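Local coordinates for protein phosphodiesterase (Candida albicans, PDB 6CPU) that belongs to the phosphodiesterase family of the HD clan, a largely helical protein that holds a zinc and a magnesium ion, at residues 178-181 and 182-186; 530-534 and 535-539. One frame throughout, in Å; residues are numbered along the deposited sequence.

Contact 1: 178-181 and 182-186; sequences IATN and QLIYL
T180 and I184, one turn apart on helix 177-193, pack closely in this local contact. The backbone bond from I184 N to T180 O measures 3.1 Å, and the isoleucine side chain lies against the same oxygen, with I184 CG1 3.3 Å from T180 O. Its first torsion explains this: CG1 stands beside the backbone N and anti to the carbonyl carbon (chi1 -70°), so the branch runs back toward the preceding turn. There I184 CD1 comes within 4.1 Å of T180 CG2, the two side chains passing at a slant. L183 approaches the previous carbonyl in a similar way, its CG 3.5 Å from A179 O, while L183 N bonds to that oxygen at 3.0 Å. Regular i to i+4 bonding continues with Q182 N to I178 O and Y185 N to N181 O. The buried T180 hydroxyl is satisfied by R175 NE and S176 O, both just before the helix begins.

The solvent side is looser. N181 lies alongside I184 and points the same way, yet its OD1 comes no nearer to I184 CD1 than 4.0 Å. Y185 touches the earlier turn through CB, 3.4 Å from N181 O, but the exposed I178 and Y185 side chains extend away from the neighbouring turn. On the packed side, T180 and I184 meet R392 of helix 377-394 and T180 also meets its I393, so this turn touches that helix and helix 84-94 alike, L183 reaching each of them (I393, and L89 and F93).

Contact 2: 530-534 and 535-539; sequences IFFIN and LFAEN
A pi-type turn in helix 525-547 joins F532 to both F536 and A537: the carbonyl oxygen F532 O accepts F536 N at 2.9 Å and A537 N at 3.1 Å. The second bond is the straighter, 165° at the hydrogen against 140° for the first. Spacing then stays at i to i+5 for E538 N, which reaches I533 O in the carbonyl plane, on a lone pair. Before the widening, L535 N still bonds to F531 O at i to i+4.

The phenylalanine side chains still pair at i to i+4. L535 CD1 sits over the centre of the F531 ring in a tight CH-pi contact, 3.3 Å from the centroid. The F532 ring has F536 CB over one face, displaced toward the rim, and its CD1 lies 3.7 Å from F536 CD2, near the plane of the F536 ring. The two rings are oblique, with centroids 5.5 Å apart. I533 and E538 take the i to i+5 spacing instead, I533 CG2 being 4.1 Å from E538 CB.

The wide turn is a local bulge in a long helix of the phosphodiesterase fold, and the axes of the short segments 530-534 and 535-539 differ by 48°. One face packs on helix 552-569, I533 on I558 and K562, E538 on M559. N534 and E538 lie side by side, amide and carboxylate nearly coplanar, N534 OD1 3.6 Å from E538 OE1. Both oxygens share K562 NZ, by a hydrogen bond and a salt bridge respectively, probably offsetting their repulsion. F532 touches V466, while the ring of F536 meets that of H427.

In the fold
Contacts 1 and 2 are separate helical turns on opposite sides of the chain's centre, each with its own centre about 24 Å from it. Their centres stand 46 Å apart and their nearest atoms about 36 Å apart, so they do not touch; along the chain they follow in series. Contact 2 is the one that can be placed against the metal centre: the side chain of F532 lies about 10 Å from the zinc ion and about 11 Å from the magnesium ion. The zinc is held by H278, H349, D350 and D462, and F532 packs on I463, the residue directly after the last of these.

Contact 1: 178-181 and 182-186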
# COMPACT_ATOMS: atom_id res chain seq x y z
N ILE A 178 13.83 -21.15 -11.20
CA ILE A 178 12.75 -21.97 -11.76
C ILE A 178 11.39 -21.62 -11.14
O ILE A 178 10.39 -21.54 -11.84
CB ILE A 178 13.01 -23.48 -11.55
CG1 ILE A 178 14.16 -23.96 -12.45
CG2 ILE A 178 11.76 -24.32 -11.81
CD1 ILE A 178 14.74 -25.29 -12.03
N ALA A 179 11.36 -21.44 -9.83
CA ALA A 179 10.11 -21.06 -9.18
C ALA A 179 9.69 -19.67 -9.64
O ALA A 179 8.52 -19.43 -9.88
CB ALA A 179 10.24 -21.13 -7.66
N THR A 180 10.66 -18.76 -9.76
CA THR A 180 10.40 -17.39 -10.20
C THR A 180 9.77 -17.34 -11.59
O THR A 180 8.81 -16.61 -11.82
CB THR A 180 11.69 -16.55 -10.13
OG1 THR A 180 12.07 -16.41 -8.75
CG2 THR A 180 11.51 -15.17 -10.76
N ASN A 181 10.31 -18.12 -12.53
CA ASN A 181 9.76 -18.10 -13.88
C ASN A 181 8.40 -18.75 -13.99
O ASN A 181 7.60 -18.35 -14.84
CB ASN A 181 10.75 -18.73 -14.87
CG ASN A 181 11.99 -17.89 -15.04
OD1 ASN A 181 11.94 -16.66 -15.05
ND2 ASN A 181 13.12 -18.56 -15.19
N GLN A 182 8.14 -19.74 -13.13
CA GLN A 182 6.84 -20.38 -13.06
C GLN A 182 5.78 -19.40 -12.52
O GLN A 182 4.66 -19.35 -13.03
CB GLN A 182 6.92 -21.64 -12.20
CG GLN A 182 5.74 -22.61 -12.34
CD GLN A 182 5.63 -23.24 -13.72
OE1 GLN A 182 4.65 -23.91 -14.03
NE2 GLN A 182 6.63 -23.02 -14.57
N LEU A 183 6.13 -18.63 -11.49
CA LEU A 183 5.21 -17.58 -10.99
C LEU A 183 4.92 -16.52 -12.05
O LEU A 183 3.80 -16.04 -12.13
CB LEU A 183 5.76 -16.91 -9.72
CG LEU A 183 5.77 -17.83 -8.51
CD1 LEU A 183 6.49 -17.16 -7.36
CD2 LEU A 183 4.37 -18.24 -8.07
N ILE A 184 5.94 -16.13 -12.82
CA ILE A 184 5.79 -15.17 -13.92
C ILE A 184 4.82 -15.74 -14.96
O ILE A 184 3.96 -15.03 -15.49
CB ILE A 184 7.15 -14.80 -14.57
CG1 ILE A 184 7.99 -13.96 -13.61
CG2 ILE A 184 6.95 -14.02 -15.86
CD1 ILE A 184 9.43 -13.73 -14.03
N TYR A 185 4.96 -17.03 -15.23
CA TYR A 185 4.11 -17.74 -16.17
C TYR A 185 2.64 -17.72 -15.72
O TYR A 185 1.74 -17.46 -16.50
CB TYR A 185 4.61 -19.17 -16.34
CG TYR A 185 3.62 -20.08 -17.03
CD1 TYR A 185 2.91 -21.04 -16.33
CD2 TYR A 185 3.39 -19.96 -18.40
CE1 TYR A 185 2.00 -21.87 -16.96
CE2 TYR A 185 2.48 -20.79 -19.04
CZ TYR A 185 1.80 -21.74 -18.33
OH TYR A 185 0.90 -22.55 -18.99
N LEU A 186 2.43 -17.99 -14.43
CA LEU A 186 1.09 -17.99 -13.85
C LEU A 186 0.51 -16.58 -13.79
O LEU A 186 -0.67 -16.39 -14.00
CB LEU A 186 1.12 -18.64 -12.47
CG LEU A 186 1.47 -20.13 -12.41
CD1 LEU A 186 1.74 -20.60 -10.99
CD2 LEU A 186 0.37 -20.96 -13.04

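Contact 2: 530-534 and 535-539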
# COMPACT_ATOMS: atom_id res chain seq x y z
N ILE A 530 -0.13 19.92 15.86
CA ILE A 530 0.84 20.97 16.21
C ILE A 530 2.20 20.34 16.49
O ILE A 530 3.21 20.78 15.94
CB ILE A 530 0.37 21.81 17.42
CG1 ILE A 530 -0.88 22.63 17.05
CG2 ILE A 530 1.48 22.74 17.91
CD1 ILE A 530 -1.70 23.10 18.23
N PHE A 531 2.21 19.30 17.32
CA PHE A 531 3.43 18.53 17.62
C PHE A 531 4.15 18.17 16.32
O PHE A 531 5.33 18.49 16.14
CB PHE A 531 3.06 17.27 18.42
CG PHE A 531 4.24 16.36 18.72
CD1 PHE A 531 4.89 16.42 19.95
CD2 PHE A 531 4.67 15.42 17.78
CE1 PHE A 531 5.96 15.58 20.23
CE2 PHE A 531 5.74 14.58 18.06
CZ PHE A 531 6.38 14.66 19.28
N PHE A 532 3.43 17.51 15.41
CA PHE A 532 4.03 17.01 14.17
C PHE A 532 4.49 18.10 13.21
O PHE A 532 5.56 17.98 12.60
CB PHE A 532 3.07 16.05 13.45
CG PHE A 532 3.70 15.33 12.30
CD1 PHE A 532 4.47 14.19 12.52
CD2 PHE A 532 3.58 15.81 11.00
CE1 PHE A 532 5.08 13.53 11.47
CE2 PHE A 532 4.19 15.15 9.94
CZ PHE A 532 4.94 14.01 10.18
N ILE A 533 3.70 19.16 13.08
CA ILE A 533 4.07 20.28 12.20
C ILE A 533 5.33 21.00 12.70
O ILE A 533 6.23 21.28 11.91
CB ILE A 533 2.90 21.29 12.05
CG1 ILE A 533 1.77 20.66 11.23
CG2 ILE A 533 3.38 22.58 11.39
CD1 ILE A 533 0.43 21.32 11.43
N ASN A 534 5.38 21.29 13.99
CA ASN A 534 6.55 21.96 14.57
C ASN A 534 7.81 21.10 14.52
O ASN A 534 8.84 21.55 14.03
CB ASN A 534 6.27 22.40 16.02
CG ASN A 534 5.38 23.63 16.10
OD1 ASN A 534 5.45 24.51 15.24
ND2 ASN A 534 4.57 23.71 17.14
N LEU A 535 7.70 19.87 14.98
CA LEU A 535 8.88 19.01 15.12
C LEU A 535 9.35 18.35 13.83
O LEU A 535 10.51 17.97 13.75
CB LEU A 535 8.64 17.97 16.22
CG LEU A 535 8.56 18.60 17.62
CD1 LEU A 535 7.71 17.77 18.57
CD2 LEU A 535 9.95 18.83 18.20
N PHE A 536 8.49 18.23 12.81
CA PHE A 536 8.89 17.59 11.54
C PHE A 536 8.50 18.34 10.25
O PHE A 536 9.37 18.67 9.44
CB PHE A 536 8.35 16.15 11.46
CG PHE A 536 8.87 15.25 12.55
CD1 PHE A 536 10.23 14.97 12.64
CD2 PHE A 536 8.01 14.68 13.47
CE1 PHE A 536 10.71 14.14 13.64
CE2 PHE A 536 8.49 13.85 14.48
CZ PHE A 536 9.84 13.58 14.56
N ALA A 537 7.21 18.59 10.04
CA ALA A 537 6.70 18.98 8.72
C ALA A 537 7.15 20.37 8.26
O ALA A 537 7.70 20.53 7.17
CB ALA A 537 5.19 18.89 8.68
N GLU A 538 6.90 21.37 9.11
CA GLU A 538 7.22 22.76 8.77
C GLU A 538 8.64 22.87 8.21
O GLU A 538 8.83 23.42 7.14
CB GLU A 538 7.06 23.68 9.99
CG GLU A 538 7.12 25.16 9.67
CD GLU A 538 6.39 26.03 10.69
OE1 GLU A 538 6.17 25.57 11.84
OE2 GLU A 538 6.03 27.17 10.34
N ASN A 539 9.61 22.31 8.93
CA ASN A 539 11.01 22.39 8.51
C ASN A 539 11.33 21.67 7.22
O ASN A 539 12.08 22.19 6.39
CB ASN A 539 11.93 21.89 9.63
CG ASN A 539 11.98 22.83 10.81
OD1 ASN A 539 11.79 24.04 10.67
ND2 ASN A 539 12.22 22.29 11.99